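PDB 3LL7: putative methyltransferase from Porphyromonas gingivalis, which probably transfers a methyl group from S-adenosylmethionine to a substrate that is not known. Local coordinates for residues A[200-211]-A[237-247]; A[91-102]-A[111-122]. All coordinates share one frame; numbering follows the deposited sequence.

Overall arrangement
Both contacts belong to one mixed sheet, whose order from strand 144-149 through to strand 225-233 matches that of a class I methyltransferase. Strand 166-173 lies between them, pairing with 96-99 of contact 2 and 204-209 of contact 1; their centres are 14 Å apart. Both are partly buried, contact 1 nearer the centre of the chain. Contact 1 is antiparallel, mostly aliphatic on the face of Ala207 and Leu209, with leucines and the charged Lys208 and Arg243 mixed on the other. Contact 2 is a parallel beta-alpha-beta pair, its turn secured by polar bonds at one end; its opposite end, beside small molecules probably from the crystallisation liquor, is where the cofactor would be expected.

Contact 1. Residues A[200-211]-A[237-247]; sequences PFCSSILAKLSP and VKELLVRMSLN
Arg243 folds over Ser204 where strand 204-209 runs antiparallel to strand 236-244. This pairing is the class I methyltransferase hallmark: the reversed strand 236-244 is inserted between strands 204-209 and 225-233. Ile205-Met244, Ala207-Val242 and Leu209-Leu240 are hydrogen-bonded pairs, each using both its N-H groups. The arginine leaves the backbone extended and then bends at its third torsion (chi3 68°), which lays CG and CD against Ser204 and puts the hydroxyl at the guanidinium edge, in its plane. NH2 donates to Ser204 OG at 2.9 Å with an N-H...O angle of 153°; Glu227 pairs with NE, and Glu248 with NH2 itself, so that this nitrogen serves both hydroxyl and carboxylate.

On the opposite face Met244, a selenomethionine, turns its methyl back, so that CE comes to 3.9 Å from Ile205 CG2 and 4.3 Å from Ala207 CB. Further along, Leu209 CD1 meets Val242 CG2 at 3.7 Å, with helix 191-198 touching Ile205 and Leu209 on this side.

Back on the arginine's face, Lys208 rests its CB on Leu241 CD2 at 3.9 Å and crosses Glu239 at about a right angle. NZ stays 4.5 Å from Glu239 OE1, beyond a salt bridge; Asp170 and Ser79 bind the amine, and Lys87 pairs with the glutamate. Where Lys238 and Glu239 form a classic beta bulge against strand 225-233, Pro211 CG sits 3.4 Å from Lys238 O.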
loop_
_atom_site.group_PDB
_atom_site.type_symbol
_atom_site.label_atom_id
_atom_site.label_comp_id
_atom_site.label_asym_id
_atom_site.label_seq_id
_atom_site.Cartn_x
_atom_site.Cartn_y
_atom_site.Cartn_z
ATOM N N PRO A 200 23.356 -14.487 -0.952
ATOM C CA PRO A 200 23.910 -15.831 -1.089
ATOM C C PRO A 200 23.254 -16.921 -0.230
ATOM O O PRO A 200 23.589 -18.100 -0.399
ATOM C CB PRO A 200 25.371 -15.649 -0.647
ATOM C CG PRO A 200 25.653 -14.210 -0.890
ATOM C CD PRO A 200 24.400 -13.529 -0.520
ATOM N N PHE A 201 22.358 -16.545 0.683
ATOM C CA PHE A 201 21.775 -17.503 1.632
ATOM C C PHE A 201 20.263 -17.576 1.590
ATOM O O PHE A 201 19.635 -18.084 2.524
ATOM C CB PHE A 201 22.235 -17.186 3.055
ATOM C CG PHE A 201 23.694 -17.395 3.260
ATOM C CD1 PHE A 201 24.194 -18.675 3.511
ATOM C CD2 PHE A 201 24.582 -16.324 3.194
ATOM C CE1 PHE A 201 25.552 -18.888 3.695
ATOM C CE2 PHE A 201 25.965 -16.533 3.388
ATOM C CZ PHE A 201 26.439 -17.816 3.636
ATOM N N CYS A 202 19.684 -17.050 0.516
ATOM C CA CYS A 202 18.260 -17.178 0.254
ATOM C C CYS A 202 18.034 -17.251 -1.252
ATOM O O CYS A 202 18.963 -16.997 -2.041
ATOM C CB CYS A 202 17.484 -16.004 0.878
ATOM S SG CYS A 202 17.871 -14.389 0.166
ATOM N N SER A 203 16.825 -17.636 -1.657
ATOM C CA SER A 203 16.459 -17.583 -3.070
ATOM C C SER A 203 16.192 -16.139 -3.488
ATOM O O SER A 203 16.779 -15.666 -4.463
ATOM C CB SER A 203 15.255 -18.479 -3.380
ATOM O OG SER A 203 15.601 -19.854 -3.268
ATOM N N SER A 204 15.326 -15.446 -2.739
ATOM C CA SER A 204 15.070 -14.026 -2.963
ATOM C C SER A 204 14.973 -13.222 -1.674
ATOM O O SER A 204 14.620 -13.764 -0.626
ATOM C CB SER A 204 13.755 -13.836 -3.720
ATOM O OG SER A 204 13.893 -14.238 -5.071
ATOM N N ILE A 205 15.293 -11.935 -1.767
ATOM C CA ILE A 205 14.916 -10.968 -0.740
ATOM C C ILE A 205 13.734 -10.157 -1.267
ATOM O O ILE A 205 13.773 -9.687 -2.417
ATOM C CB ILE A 205 16.040 -9.978 -0.414
ATOM C CG1 ILE A 205 17.216 -10.697 0.292
ATOM C CG2 ILE A 205 15.522 -8.846 0.482
ATOM C CD1 ILE A 205 18.459 -9.843 0.373
ATOM N N LEU A 206 12.724 -9.983 -0.416
ATOM C CA LEU A 206 11.529 -9.164 -0.747
ATOM C C LEU A 206 11.528 -7.988 0.229
ATOM O O LEU A 206 11.501 -8.206 1.451
ATOM C CB LEU A 206 10.250 -9.986 -0.570
ATOM C CG LEU A 206 8.924 -9.296 -0.962
ATOM C CD1 LEU A 206 8.889 -8.932 -2.473
ATOM C CD2 LEU A 206 7.706 -10.131 -0.550
ATOM N N ALA A 207 11.632 -6.774 -0.298
ATOM C CA ALA A 207 11.676 -5.569 0.521
ATOM C C ALA A 207 10.423 -4.758 0.279
ATOM O O ALA A 207 10.035 -4.530 -0.879
ATOM C CB ALA A 207 12.899 -4.734 0.183
ATOM N N LYS A 208 9.788 -4.343 1.371
ATOM C CA LYS A 208 8.623 -3.475 1.288
ATOM C C LYS A 208 9.078 -2.066 1.552
ATOM O O LYS A 208 9.653 -1.780 2.604
ATOM C CB LYS A 208 7.586 -3.864 2.344
ATOM C CG LYS A 208 6.406 -2.878 2.391
ATOM C CD LYS A 208 5.549 -3.215 3.618
ATOM C CE LYS A 208 5.079 -1.997 4.338
ATOM N NZ LYS A 208 4.349 -2.424 5.568
ATOM N N LEU A 209 8.806 -1.175 0.604
ATOM C CA LEU A 209 9.311 0.191 0.666
ATOM C C LEU A 209 8.179 1.197 0.727
ATOM O O LEU A 209 7.066 0.927 0.270
ATOM C CB LEU A 209 10.187 0.480 -0.547
ATOM C CG LEU A 209 11.385 -0.436 -0.791
ATOM C CD1 LEU A 209 12.010 -0.100 -2.146
ATOM C CD2 LEU A 209 12.409 -0.297 0.329
ATOM N N SER A 210 8.462 2.367 1.317
ATOM C CA SER A 210 7.481 3.453 1.368
ATOM C C SER A 210 7.013 3.907 -0.015
ATOM O O SER A 210 7.824 4.004 -0.922
ATOM C CB SER A 210 8.094 4.662 2.070
ATOM O OG SER A 210 7.243 5.781 1.907
ATOM N N PRO A 211 5.714 4.234 -0.169
ATOM C CA PRO A 211 5.270 4.850 -1.426
ATOM C C PRO A 211 5.927 6.221 -1.747
ATOM O O PRO A 211 5.726 6.742 -2.838
ATOM C CB PRO A 211 3.748 5.014 -1.246
ATOM C CG PRO A 211 3.386 4.386 -0.015
ATOM C CD PRO A 211 4.625 4.172 0.827
ATOM N N VAL A 237 -1.741 4.492 -3.212
ATOM C CA VAL A 237 -0.552 3.635 -3.227
ATOM C C VAL A 237 -0.181 3.361 -1.771
ATOM O O VAL A 237 -0.062 4.309 -0.968
ATOM C CB VAL A 237 0.625 4.261 -3.993
ATOM C CG1 VAL A 237 1.827 3.338 -3.938
ATOM C CG2 VAL A 237 0.245 4.543 -5.493
ATOM N N LYS A 238 -0.038 2.080 -1.437
ATOM C CA LYS A 238 0.248 1.649 -0.062
ATOM C C LYS A 238 1.699 1.250 0.117
ATOM O O LYS A 238 2.281 1.457 1.202
ATOM C CB LYS A 238 -0.640 0.448 0.316
ATOM C CG LYS A 238 -2.124 0.762 0.502
ATOM C CD LYS A 238 -2.344 1.844 1.541
ATOM C CE LYS A 238 -3.818 2.024 1.834
ATOM N NZ LYS A 238 -4.008 3.115 2.830
ATOM N N GLU A 239 2.308 0.671 -0.919
ATOM C CA GLU A 239 3.681 0.214 -0.789
ATOM C C GLU A 239 4.319 -0.057 -2.154
ATOM O O GLU A 239 3.634 -0.253 -3.145
ATOM C CB GLU A 239 3.745 -1.067 0.068
ATOM C CG GLU A 239 3.018 -2.249 -0.524
ATOM C CD GLU A 239 2.671 -3.329 0.520
ATOM O OE1 GLU A 239 2.186 -2.977 1.622
ATOM O OE2 GLU A 239 2.854 -4.527 0.214
ATOM N N LEU A 240 5.640 -0.076 -2.178
ATOM C CA LEU A 240 6.358 -0.639 -3.301
ATOM C C LEU A 240 6.965 -1.948 -2.796
ATOM O O LEU A 240 7.335 -2.064 -1.620
ATOM C CB LEU A 240 7.481 0.280 -3.753
ATOM C CG LEU A 240 7.230 1.750 -4.013
ATOM C CD1 LEU A 240 8.368 2.217 -4.886
ATOM C CD2 LEU A 240 5.887 2.050 -4.683
ATOM N N LEU A 241 7.044 -2.942 -3.666
ATOM C CA LEU A 241 7.660 -4.193 -3.269
ATOM C C LEU A 241 8.723 -4.482 -4.284
ATOM O O LEU A 241 8.485 -4.379 -5.494
ATOM C CB LEU A 241 6.621 -5.297 -3.273
ATOM C CG LEU A 241 5.553 -5.203 -2.208
ATOM C CD1 LEU A 241 4.425 -6.181 -2.516
ATOM C CD2 LEU A 241 6.174 -5.541 -0.841
ATOM N N VAL A 242 9.918 -4.797 -3.803
ATOM C CA VAL A 242 11.011 -5.107 -4.710
ATOM C C VAL A 242 11.507 -6.507 -4.394
ATOM O O VAL A 242 11.650 -6.852 -3.223
ATOM C CB VAL A 242 12.151 -4.113 -4.510
ATOM C CG1 VAL A 242 13.251 -4.415 -5.466
ATOM C CG2 VAL A 242 11.667 -2.678 -4.732
ATOM N N ARG A 243 11.716 -7.331 -5.419
ATOM C CA ARG A 243 12.329 -8.635 -5.195
ATOM C C ARG A 243 13.712 -8.666 -5.807
ATOM O O ARG A 243 13.882 -8.257 -6.965
ATOM C CB ARG A 243 11.468 -9.753 -5.766
ATOM C CG ARG A 243 12.038 -11.172 -5.478
ATOM C CD ARG A 243 11.074 -12.242 -5.947
ATOM N NE ARG A 243 10.952 -12.274 -7.405
ATOM C CZ ARG A 243 11.826 -12.883 -8.212
ATOM N NH1 ARG A 243 11.632 -12.884 -9.533
ATOM N NH2 ARG A 243 12.898 -13.505 -7.714
HETATM N N MSE A 244 14.694 -9.126 -5.016
HETATM C CA MSE A 244 16.090 -9.277 -5.452
HETATM C C MSE A 244 16.509 -10.730 -5.372
HETATM O O MSE A 244 16.055 -11.463 -4.498
HETATM C CB MSE A 244 17.053 -8.476 -4.575
HETATM C CG MSE A 244 17.079 -7.015 -4.902
HETATM SE SE MSE A 244 17.630 -5.973 -3.384
HETATM C CE MSE A 244 16.006 -6.312 -2.382
ATOM N N SER A 245 17.381 -11.149 -6.281
ATOM C CA SER A 245 17.805 -12.526 -6.306
ATOM C C SER A 245 19.109 -12.637 -7.086
ATOM O O SER A 245 19.206 -12.111 -8.203
ATOM C CB SER A 245 16.711 -13.396 -6.935
ATOM O OG SER A 245 17.074 -14.770 -6.931
ATOM N N LEU A 246 20.112 -13.261 -6.462
ATOM C CA LEU A 246 21.392 -13.638 -7.129
ATOM C C LEU A 246 21.185 -14.863 -8.013
ATOM O O LEU A 246 22.049 -15.243 -8.820
ATOM C CB LEU A 246 22.450 -13.991 -6.085
ATOM C CG LEU A 246 23.283 -12.958 -5.316
ATOM C CD1 LEU A 246 24.269 -13.693 -4.398
ATOM C CD2 LEU A 246 24.047 -12.028 -6.230
ATOM N N ASN A 247 20.019 -15.463 -7.833
ATOM C CA ASN A 247 19.592 -16.716 -8.423
ATOM C C ASN A 247 19.338 -16.593 -9.907
ATOM O O ASN A 247 19.354 -17.576 -10.624
ATOM C CB ASN A 247 18.285 -17.140 -7.735
ATOM C CG ASN A 247 18.198 -18.632 -7.481
ATOM O OD1 ASN A 247 18.365 -19.442 -8.401
ATOM N ND2 ASN A 247 17.913 -19.008 -6.229
HETATM O O HOH W 1 19.523 -14.634 -3.957
HETATM O O HOH W 2 5.046 0.820 2.834
#

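Contact 2. Residues A[91-102]-A[111-122]; sequences IREGTKVVDLTG and LMSKASQGIYIE
Lys114 curls back on itself through four successive torsions of the same sign, chi1 to chi4 all between -58° and -79°, to bring its ammonium group onto the facing backbone. NZ donates to Ile91 O at 2.8 Å, from well out of the carbonyl plane, and Ser88 O takes a second bond. The lysine CB packs 4.0 Å from Ile91 CG2, and the curl carries the rest of the chain past Ile91 O; Ile91 CG1 touches Leu111 CD2 at 3.7 Å. The backbone O of Lys114 receives Gly94 N at 2.8 Å in a nearly straight bond, holding the type II turn from Arg92 to Thr95. A water donates to both Glu93 OE2 and Ser113 O.

Past the turn the chains become the first beta-alpha-beta unit of the Rossmann-like methyltransferase fold, with strands 96-99 and 117-122 parallel and helix 106-112 crossing between them. Val97 points its two methyls at the underside of that connection: CG2 lies 3.7 Å from Met112 SE, the two chains running past one another in opposite senses, and CG1 is 3.9 Å from Ala115 CB. On the reverse face Val98 and Ile119 stand shoulder to shoulder, CG2 to CB 4.1 Å.

Asp99 OD1 accepts from Thr101 N and, in the conformer modelled here, Gly102 N, both from one face of the carboxylate, an Asx turn and motif leading into the glycine-rich loop. Formate near Asp99 and ethanediol near Thr101, probably from the crystallisation liquor, lie where class I methyltransferases bind the cofactor. Tyr120, across from Asp99, extends its hydroxyl to Gly103 O.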
loop_
_atom_site.group_PDB
_atom_site.type_symbol
_atom_site.label_atom_id
_atom_site.label_comp_id
_atom_site.label_asym_id
_atom_site.label_seq_id
_atom_site.Cartn_x
_atom_site.Cartn_y
_atom_site.Cartn_z
ATOM N N ILE A 91 5.383 -16.034 -2.440
ATOM C CA ILE A 91 5.914 -17.116 -1.613
ATOM C C ILE A 91 5.375 -18.482 -2.033
ATOM O O ILE A 91 4.188 -18.750 -1.865
ATOM C CB ILE A 91 5.592 -16.865 -0.104
ATOM C CG1 ILE A 91 5.931 -15.423 0.317
ATOM C CG2 ILE A 91 6.288 -17.927 0.815
ATOM C CD1 ILE A 91 7.402 -15.009 0.167
ATOM N N ARG A 92 6.239 -19.348 -2.557
ATOM C CA ARG A 92 5.839 -20.727 -2.893
ATOM C C ARG A 92 5.348 -21.514 -1.677
ATOM O O ARG A 92 5.896 -21.382 -0.579
ATOM C CB ARG A 92 6.990 -21.479 -3.559
ATOM C CG ARG A 92 7.229 -21.114 -5.009
ATOM C CD ARG A 92 8.218 -22.113 -5.667
ATOM N NE ARG A 92 7.596 -23.186 -6.464
ATOM C CZ ARG A 92 7.492 -24.460 -6.083
ATOM N NH1 ARG A 92 7.954 -24.853 -4.896
ATOM N NH2 ARG A 92 6.916 -25.346 -6.884
ATOM N N GLU A 93 4.305 -22.320 -1.878
ATOM C CA GLU A 93 3.720 -23.122 -0.804
ATOM C C GLU A 93 4.756 -24.093 -0.221
ATOM O O GLU A 93 5.457 -24.769 -0.968
ATOM C CB GLU A 93 2.490 -23.880 -1.329
ATOM C CG GLU A 93 1.822 -24.834 -0.339
ATOM C CD GLU A 93 1.032 -24.111 0.750
ATOM O OE1 GLU A 93 0.301 -23.145 0.426
ATOM O OE2 GLU A 93 1.139 -24.514 1.929
ATOM N N GLY A 94 4.859 -24.135 1.108
ATOM C CA GLY A 94 5.745 -25.076 1.816
ATOM C C GLY A 94 7.218 -24.696 1.945
ATOM O O GLY A 94 8.050 -25.545 2.265
ATOM N N THR A 95 7.540 -23.424 1.718
ATOM C CA THR A 95 8.922 -22.923 1.758
ATOM C C THR A 95 9.311 -22.402 3.168
ATOM O O THR A 95 8.534 -22.533 4.120
ATOM C CB THR A 95 9.109 -21.787 0.747
ATOM O OG1 THR A 95 8.028 -20.856 0.891
ATOM C CG2 THR A 95 9.151 -22.330 -0.704
ATOM N N LYS A 96 10.517 -21.830 3.268
ATOM C CA LYS A 96 11.064 -21.244 4.491
ATOM C C LYS A 96 11.191 -19.732 4.320
ATOM O O LYS A 96 11.633 -19.263 3.267
ATOM C CB LYS A 96 12.472 -21.793 4.780
ATOM C CG LYS A 96 12.570 -23.285 5.110
ATOM C CD LYS A 96 14.032 -23.750 5.164
ATOM C CE LYS A 96 14.630 -23.945 3.771
ATOM N NZ LYS A 96 15.898 -24.762 3.776
ATOM N N VAL A 97 10.816 -18.970 5.350
ATOM C CA VAL A 97 10.940 -17.506 5.325
ATOM C C VAL A 97 11.587 -16.921 6.592
ATOM O O VAL A 97 11.449 -17.458 7.674
ATOM C CB VAL A 97 9.557 -16.803 5.079
ATOM C CG1 VAL A 97 9.010 -17.143 3.675
ATOM C CG2 VAL A 97 8.561 -17.186 6.160
ATOM N N VAL A 98 12.304 -15.820 6.434
ATOM C CA VAL A 98 12.770 -15.034 7.566
ATOM C C VAL A 98 12.200 -13.626 7.383
ATOM O O VAL A 98 12.327 -13.057 6.309
ATOM C CB VAL A 98 14.325 -14.973 7.633
ATOM C CG1 VAL A 98 14.813 -14.041 8.759
ATOM C CG2 VAL A 98 14.906 -16.364 7.847
ATOM N N ASP A 99 11.568 -13.090 8.426
ATOM C CA ASP A 99 11.143 -11.691 8.466
ATOM C C ASP A 99 12.057 -10.921 9.425
ATOM O O ASP A 99 12.001 -11.135 10.639
ATOM C CB ASP A 99 9.690 -11.641 8.943
ATOM C CG ASP A 99 9.117 -10.239 8.985
ATOM O OD1 ASP A 99 9.855 -9.232 8.965
ATOM O OD2 ASP A 99 7.872 -10.157 9.031
ATOM N N LEU A 100 12.876 -10.029 8.870
ATOM C CA LEU A 100 13.957 -9.352 9.591
ATOM C C LEU A 100 13.501 -8.205 10.461
ATOM O O LEU A 100 14.245 -7.780 11.374
ATOM C CB LEU A 100 14.991 -8.800 8.613
ATOM C CG LEU A 100 15.760 -9.765 7.708
ATOM C CD1 LEU A 100 16.740 -8.946 6.875
ATOM C CD2 LEU A 100 16.502 -10.874 8.470
ATOM N N THR A 101 12.344 -7.640 10.149
ATOM C CA THR A 101 11.971 -6.361 10.724
ATOM C C THR A 101 10.757 -6.483 11.635
ATOM O O THR A 101 10.411 -5.538 12.350
ATOM C CB THR A 101 11.745 -5.299 9.623
ATOM O OG1 THR A 101 11.080 -5.898 8.498
ATOM C CG2 THR A 101 13.090 -4.723 9.163
ATOM N N GLY A 102 10.109 -7.644 11.577
ATOM C CA GLY A 102 9.012 -7.994 12.458
ATOM C C GLY A 102 7.836 -7.039 12.488
ATOM O O GLY A 102 7.250 -6.733 11.464
ATOM N N LEU A 111 2.998 -14.177 4.897
ATOM C CA LEU A 111 4.040 -15.072 4.361
ATOM C C LEU A 111 3.824 -16.517 4.786
ATOM O O LEU A 111 3.998 -17.444 3.991
ATOM C CB LEU A 111 5.439 -14.634 4.786
ATOM C CG LEU A 111 5.903 -13.203 4.496
ATOM C CD1 LEU A 111 7.308 -13.051 5.064
ATOM C CD2 LEU A 111 5.858 -12.867 3.013
HETATM N N MSE A 112 3.432 -16.698 6.042
HETATM C CA MSE A 112 3.185 -18.019 6.605
HETATM C C MSE A 112 1.866 -18.666 6.166
HETATM O O MSE A 112 1.630 -19.837 6.471
HETATM C CB MSE A 112 3.242 -17.923 8.129
HETATM C CG MSE A 112 4.622 -17.573 8.683
HETATM SE SE MSE A 112 6.011 -18.842 8.246
HETATM C CE MSE A 112 5.220 -20.440 8.962
ATOM N N SER A 113 1.015 -17.928 5.447
ATOM C CA SER A 113 -0.156 -18.537 4.784
ATOM C C SER A 113 0.317 -19.501 3.711
ATOM O O SER A 113 -0.438 -20.366 3.280
ATOM C CB SER A 113 -1.106 -17.496 4.176
ATOM O OG SER A 113 -0.529 -16.845 3.045
ATOM N N LYS A 114 1.569 -19.343 3.282
ATOM C CA LYS A 114 2.137 -20.191 2.224
ATOM C C LYS A 114 3.316 -21.033 2.719
ATOM O O LYS A 114 3.388 -22.236 2.466
ATOM C CB LYS A 114 2.583 -19.324 1.038
ATOM C CG LYS A 114 1.459 -18.513 0.352
ATOM C CD LYS A 114 0.523 -19.406 -0.535
ATOM C CE LYS A 114 1.131 -19.738 -1.894
ATOM N NZ LYS A 114 1.494 -18.545 -2.765
ATOM N N ALA A 115 4.252 -20.380 3.410
ATOM C CA ALA A 115 5.467 -21.016 3.906
ATOM C C ALA A 115 5.143 -21.991 5.033
ATOM O O ALA A 115 4.159 -21.807 5.744
ATOM C CB ALA A 115 6.435 -19.948 4.398
ATOM N N SER A 116 5.968 -23.021 5.188
ATOM C CA SER A 116 5.782 -24.002 6.265
ATOM C C SER A 116 6.625 -23.691 7.491
ATOM O O SER A 116 6.294 -24.117 8.596
ATOM C CB SER A 116 6.098 -25.422 5.780
ATOM O OG SER A 116 7.388 -25.479 5.176
ATOM N N GLN A 117 7.736 -22.990 7.291
ATOM C CA GLN A 117 8.639 -22.662 8.389
ATOM C C GLN A 117 9.044 -21.194 8.295
ATOM O O GLN A 117 9.300 -20.691 7.204
ATOM C CB GLN A 117 9.892 -23.544 8.350
ATOM C CG GLN A 117 9.639 -25.036 8.254
ATOM C CD GLN A 117 10.923 -25.804 8.031
ATOM O OE1 GLN A 117 11.227 -26.227 6.914
ATOM N NE2 GLN A 117 11.705 -25.949 9.085
ATOM N N GLY A 118 9.104 -20.514 9.439
ATOM C CA GLY A 118 9.505 -19.113 9.457
ATOM C C GLY A 118 10.243 -18.681 10.706
ATOM O O GLY A 118 10.054 -19.248 11.796
ATOM N N ILE A 119 11.114 -17.701 10.535
ATOM C CA ILE A 119 11.745 -17.006 11.657
ATOM C C ILE A 119 11.313 -15.547 11.598
ATOM O O ILE A 119 11.446 -14.889 10.569
ATOM C CB ILE A 119 13.310 -17.100 11.591
ATOM C CG1 ILE A 119 13.760 -18.568 11.611
ATOM C CG2 ILE A 119 13.954 -16.283 12.729
ATOM C CD1 ILE A 119 15.299 -18.792 11.506
ATOM N N TYR A 120 10.786 -15.056 12.713
ATOM C CA TYR A 120 10.344 -13.688 12.844
ATOM C C TYR A 120 11.357 -13.069 13.786
ATOM O O TYR A 120 11.713 -13.689 14.801
ATOM C CB TYR A 120 8.947 -13.705 13.477
ATOM C CG TYR A 120 8.513 -12.445 14.207
ATOM C CD1 TYR A 120 7.520 -11.637 13.681
ATOM C CD2 TYR A 120 9.046 -12.107 15.459
ATOM C CE1 TYR A 120 7.077 -10.480 14.357
ATOM C CE2 TYR A 120 8.613 -10.955 16.145
ATOM C CZ TYR A 120 7.621 -10.146 15.566
ATOM O OH TYR A 120 7.162 -9.020 16.222
ATOM N N ILE A 121 11.836 -11.880 13.458
ATOM C CA ILE A 121 12.828 -11.171 14.272
ATOM C C ILE A 121 12.360 -9.743 14.482
ATOM O O ILE A 121 12.007 -9.051 13.517
ATOM C CB ILE A 121 14.246 -11.153 13.580
ATOM C CG1 ILE A 121 14.696 -12.587 13.259
ATOM C CG2 ILE A 121 15.249 -10.423 14.488
ATOM C CD1 ILE A 121 16.070 -12.742 12.554
ATOM N N GLU A 122 12.322 -9.288 15.730
ATOM C CA GLU A 122 11.863 -7.936 16.037
ATOM C C GLU A 122 12.742 -7.307 17.103
ATOM O O GLU A 122 12.936 -7.894 18.179
ATOM C CB GLU A 122 10.403 -7.987 16.514
ATOM C CG GLU A 122 9.909 -6.771 17.300
ATOM C CD GLU A 122 9.930 -5.473 16.470
ATOM O OE1 GLU A 122 9.570 -5.479 15.268
ATOM O OE2 GLU A 122 10.344 -4.436 17.016
HETATM O O HOH W 3 -0.223 -22.951 3.572
#